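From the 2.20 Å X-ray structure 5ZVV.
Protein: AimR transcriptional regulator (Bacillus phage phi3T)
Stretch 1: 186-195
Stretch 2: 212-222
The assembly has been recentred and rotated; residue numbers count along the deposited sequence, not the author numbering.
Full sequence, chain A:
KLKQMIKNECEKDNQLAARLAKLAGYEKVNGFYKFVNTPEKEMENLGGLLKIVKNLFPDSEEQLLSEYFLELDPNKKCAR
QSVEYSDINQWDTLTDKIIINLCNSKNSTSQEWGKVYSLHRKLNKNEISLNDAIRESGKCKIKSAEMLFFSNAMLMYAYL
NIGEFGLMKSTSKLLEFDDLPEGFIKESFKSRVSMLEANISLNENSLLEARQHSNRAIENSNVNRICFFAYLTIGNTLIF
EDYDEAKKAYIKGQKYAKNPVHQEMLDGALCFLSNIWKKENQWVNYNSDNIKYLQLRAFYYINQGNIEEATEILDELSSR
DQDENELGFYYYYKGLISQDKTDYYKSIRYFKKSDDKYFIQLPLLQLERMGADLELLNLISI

Stretch 1 (186-195) KESFKSRVSM
Stretch 2 212-222: QHSNRAIENSN

Helices pack closely where small side chains face each other, and polar groups at such a seam can be joined through water instead of directly. Two stretches of the phage regulator AimR illustrate both points. Residues 186-195 are a segment of a longer helix; residues 212-220 close another that began earlier, and Ser221 is the first to leave helical phi/psi (-140/142). The helices run nearly antiparallel, at 157°, with axes 8.4 Å apart at closest approach. The register places Ser191 CA 4.8 Å from Ala217 CA and Ser194 CA 5.1 Å from His213 CA.

Ser191, Ser194, Met195 and Ala217 are buried. The CB of Ala217 lies toward the first helix, 3.8 Å from Ser194 CB and 4.3 Å from Ser191 O, and the short side chains let the backbones approach. Selenomethionine Met195 has a CA-to-CB bond directed away, yet its m, m, m rotamer (-81°, -38°, -64°) folds the chain back until Met195 SE lies 3.7 Å from Ala217 CB and 4.4 Å from Ser214 CA, supplying apolar bulk beside the alanine. The CA-to-CB bond of His213 points toward the first helix, and the backbone sets His213 CB 3.3 Å from Ser194 O; chi1 m (-66°) and chi2 -63° then place the ring. Farther along, Ser191 CB meets Ser221 CB at 3.8 Å.

No direct hydrogen bond crosses this 474 Å² interface; four waters bridge it. Ser194, chi1 m (-85°), holds OG 2.7 Å from water 4, which is also 2.7 Å from His213 ND1. Ser191 adopts p (62°), so that its OG donates to Ser188 O at 2.5 Å within its own helix while accepting from water 3 at 3.0 Å. Water 3 sits 2.7 Å from Ser221 OG, which the t rotamer (-179°) presents.

Long side chains flank the small ones. The CA-to-CB bond of Glu187 points sideways, but its m, m rotamer with chi3 -59° brings the carboxylate nearer the second helix. Glu187 OE2 forms a salt bridge with Lys190 NZ at 3.2 Å, while Glu187 OE1 accepts from water 1 at 2.8 Å; the same water donates to Asn220 O at 2.9 Å, with Asn220 in m (-70°, chi2 -23°). Lys190 is m at chi1 (-82°) and extended thereafter. Exposed Arg216, t, t, t with chi4 -94°, has its NH1 4.2 Å from Lys190 CD; the like charges Lys190 NZ and Arg216 NH1 remain 4.6 Å apart. Arg216 NH2 donates weakly to water 2 at 2.9 Å, and that water donates to Lys190 O at 3.1 Å.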

# COMPACT_ATOMS: atom_id res chain seq x y z
N LYS A 186 13.13 24.99 0.04
CA LYS A 186 13.47 23.86 -0.82
C LYS A 186 14.55 22.99 -0.18
O LYS A 186 14.51 21.76 -0.30
CB LYS A 186 13.92 24.36 -2.19
CG LYS A 186 14.20 23.25 -3.20
CD LYS A 186 14.50 23.82 -4.58
CE LYS A 186 14.86 22.71 -5.55
NZ LYS A 186 14.86 23.18 -6.96
N GLU A 187 15.52 23.60 0.49
CA GLU A 187 16.54 22.81 1.19
C GLU A 187 15.94 22.05 2.37
O GLU A 187 16.31 20.90 2.63
CB GLU A 187 17.68 23.72 1.66
CG GLU A 187 18.41 24.41 0.52
CD GLU A 187 18.98 23.42 -0.47
OE1 GLU A 187 19.80 22.57 -0.06
OE2 GLU A 187 18.61 23.49 -1.66
N SER A 188 15.01 22.68 3.09
CA SER A 188 14.33 22.00 4.19
C SER A 188 13.57 20.77 3.68
O SER A 188 13.70 19.66 4.22
CB SER A 188 13.38 22.97 4.90
OG SER A 188 12.92 22.44 6.13
N PHE A 189 12.78 20.95 2.61
CA PHE A 189 12.06 19.84 2.03
C PHE A 189 13.01 18.76 1.53
O PHE A 189 12.73 17.56 1.67
CB PHE A 189 11.17 20.33 0.89
CG PHE A 189 9.99 21.16 1.35
CD1 PHE A 189 9.71 21.29 2.70
CD2 PHE A 189 9.17 21.78 0.43
CE1 PHE A 189 8.63 22.04 3.13
CE2 PHE A 189 8.08 22.53 0.85
CZ PHE A 189 7.81 22.67 2.20
N LYS A 190 14.15 19.17 0.96
CA LYS A 190 15.15 18.20 0.53
C LYS A 190 15.62 17.34 1.69
O LYS A 190 15.71 16.11 1.57
CB LYS A 190 16.34 18.92 -0.12
CG LYS A 190 16.14 19.32 -1.58
CD LYS A 190 17.39 19.99 -2.13
CE LYS A 190 17.20 20.47 -3.56
NZ LYS A 190 18.37 21.27 -4.02
N SER A 191 15.93 17.96 2.83
CA SER A 191 16.36 17.18 3.98
C SER A 191 15.26 16.22 4.44
O SER A 191 15.53 15.05 4.74
CB SER A 191 16.78 18.11 5.12
OG SER A 191 15.69 18.92 5.55
N ARG A 192 14.01 16.70 4.48
CA ARG A 192 12.89 15.83 4.84
C ARG A 192 12.84 14.59 3.96
O ARG A 192 12.89 13.45 4.45
CB ARG A 192 11.57 16.60 4.73
CG ARG A 192 11.30 17.65 5.80
CD ARG A 192 9.95 18.30 5.52
NE ARG A 192 9.58 19.33 6.47
CZ ARG A 192 8.86 19.11 7.57
NH1 ARG A 192 8.45 17.89 7.86
NH2 ARG A 192 8.55 20.12 8.38
N VAL A 193 12.73 14.79 2.64
CA VAL A 193 12.63 13.67 1.71
C VAL A 193 13.86 12.78 1.81
O VAL A 193 13.76 11.55 1.68
CB VAL A 193 12.41 14.19 0.28
CG1 VAL A 193 12.35 13.03 -0.71
CG2 VAL A 193 11.13 15.01 0.22
N SER A 194 15.03 13.37 2.05
CA SER A 194 16.25 12.57 2.20
C SER A 194 16.12 11.61 3.37
O SER A 194 16.47 10.43 3.26
CB SER A 194 17.46 13.48 2.39
OG SER A 194 17.99 13.90 1.15
N MSE A 195 15.62 12.08 4.51
CA MSE A 195 15.48 11.19 5.65
C MSE A 195 14.43 10.10 5.39
O MSE A 195 14.66 8.92 5.70
CB MSE A 195 15.12 11.98 6.91
CG MSE A 195 16.34 12.61 7.55
SE MSE A 195 17.90 11.42 7.42
CE MSE A 195 17.24 9.93 8.51
N GLN A 212 23.61 6.83 1.62
CA GLN A 212 23.63 7.96 0.69
C GLN A 212 22.63 9.02 1.10
O GLN A 212 22.97 10.21 1.20
CB GLN A 212 23.34 7.47 -0.73
CG GLN A 212 24.49 6.78 -1.43
CD GLN A 212 24.11 6.29 -2.82
OE1 GLN A 212 22.98 5.83 -3.03
NE2 GLN A 212 25.03 6.39 -3.76
N HIS A 213 21.38 8.61 1.33
CA HIS A 213 20.35 9.58 1.70
C HIS A 213 20.66 10.23 3.05
O HIS A 213 20.45 11.43 3.22
CB HIS A 213 18.98 8.90 1.73
CG HIS A 213 18.50 8.44 0.38
ND1 HIS A 213 18.25 9.31 -0.65
CD2 HIS A 213 18.22 7.20 -0.09
CE1 HIS A 213 17.84 8.63 -1.71
NE2 HIS A 213 17.81 7.35 -1.39
N SER A 214 21.15 9.44 4.01
CA SER A 214 21.47 10.00 5.33
C SER A 214 22.58 11.04 5.23
O SER A 214 22.46 12.15 5.77
CB SER A 214 21.87 8.88 6.29
OG SER A 214 20.83 7.93 6.46
N ASN A 215 23.66 10.70 4.52
CA ASN A 215 24.77 11.63 4.36
C ASN A 215 24.33 12.88 3.62
O ASN A 215 24.76 13.99 3.96
CB ASN A 215 25.92 10.94 3.63
CG ASN A 215 26.76 10.08 4.54
OD1 ASN A 215 27.07 10.47 5.67
ND2 ASN A 215 27.14 8.90 4.06
N ARG A 216 23.46 12.73 2.62
CA ARG A 216 22.98 13.91 1.91
C ARG A 216 22.14 14.80 2.83
O ARG A 216 22.25 16.03 2.78
CB ARG A 216 22.19 13.50 0.67
CG ARG A 216 21.96 14.65 -0.28
CD ARG A 216 21.56 14.22 -1.67
NE ARG A 216 21.36 15.40 -2.51
CZ ARG A 216 20.18 15.99 -2.70
NH1 ARG A 216 20.10 17.06 -3.47
NH2 ARG A 216 19.09 15.50 -2.13
N ALA A 217 21.31 14.19 3.67
CA ALA A 217 20.55 14.96 4.65
C ALA A 217 21.48 15.72 5.58
O ALA A 217 21.25 16.91 5.86
CB ALA A 217 19.63 14.04 5.45
N ILE A 218 22.54 15.07 6.06
CA ILE A 218 23.51 15.75 6.93
C ILE A 218 24.18 16.90 6.18
O ILE A 218 24.46 17.96 6.76
CB ILE A 218 24.55 14.74 7.46
CG1 ILE A 218 23.91 13.79 8.46
CG2 ILE A 218 25.73 15.46 8.09
CD1 ILE A 218 24.72 12.54 8.72
N GLU A 219 24.45 16.71 4.89
CA GLU A 219 25.16 17.73 4.12
C GLU A 219 24.28 18.94 3.83
O GLU A 219 24.78 20.05 3.70
CB GLU A 219 25.69 17.13 2.82
CG GLU A 219 26.82 16.12 3.02
CD GLU A 219 27.00 15.18 1.84
OE1 GLU A 219 26.36 15.40 0.79
OE2 GLU A 219 27.77 14.21 1.97
N ASN A 220 22.96 18.74 3.73
CA ASN A 220 22.05 19.82 3.39
C ASN A 220 21.36 20.45 4.60
O ASN A 220 20.62 21.42 4.43
CB ASN A 220 20.99 19.32 2.40
CG ASN A 220 21.56 19.04 1.03
OD1 ASN A 220 22.60 19.59 0.65
ND2 ASN A 220 20.88 18.20 0.26
N SER A 221 21.58 19.93 5.81
CA SER A 221 20.79 20.38 6.95
C SER A 221 21.66 20.51 8.19
O SER A 221 22.56 19.70 8.43
CB SER A 221 19.64 19.41 7.24
OG SER A 221 18.86 19.86 8.34
N ASN A 222 21.38 21.55 8.98
CA ASN A 222 21.90 21.68 10.33
C ASN A 222 20.79 21.59 11.38
O ASN A 222 21.01 21.97 12.53
CB ASN A 222 22.66 23.00 10.48
CG ASN A 222 23.98 23.00 9.72
OD1 ASN A 222 24.74 22.04 9.80
ND2 ASN A 222 24.24 24.07 8.98
O HOH W 1 21.26 23.27 2.25
O HOH W 2 16.35 15.17 -1.30
O HOH W 3 16.89 21.17 7.09
O HOH W 4 18.34 11.96 -0.69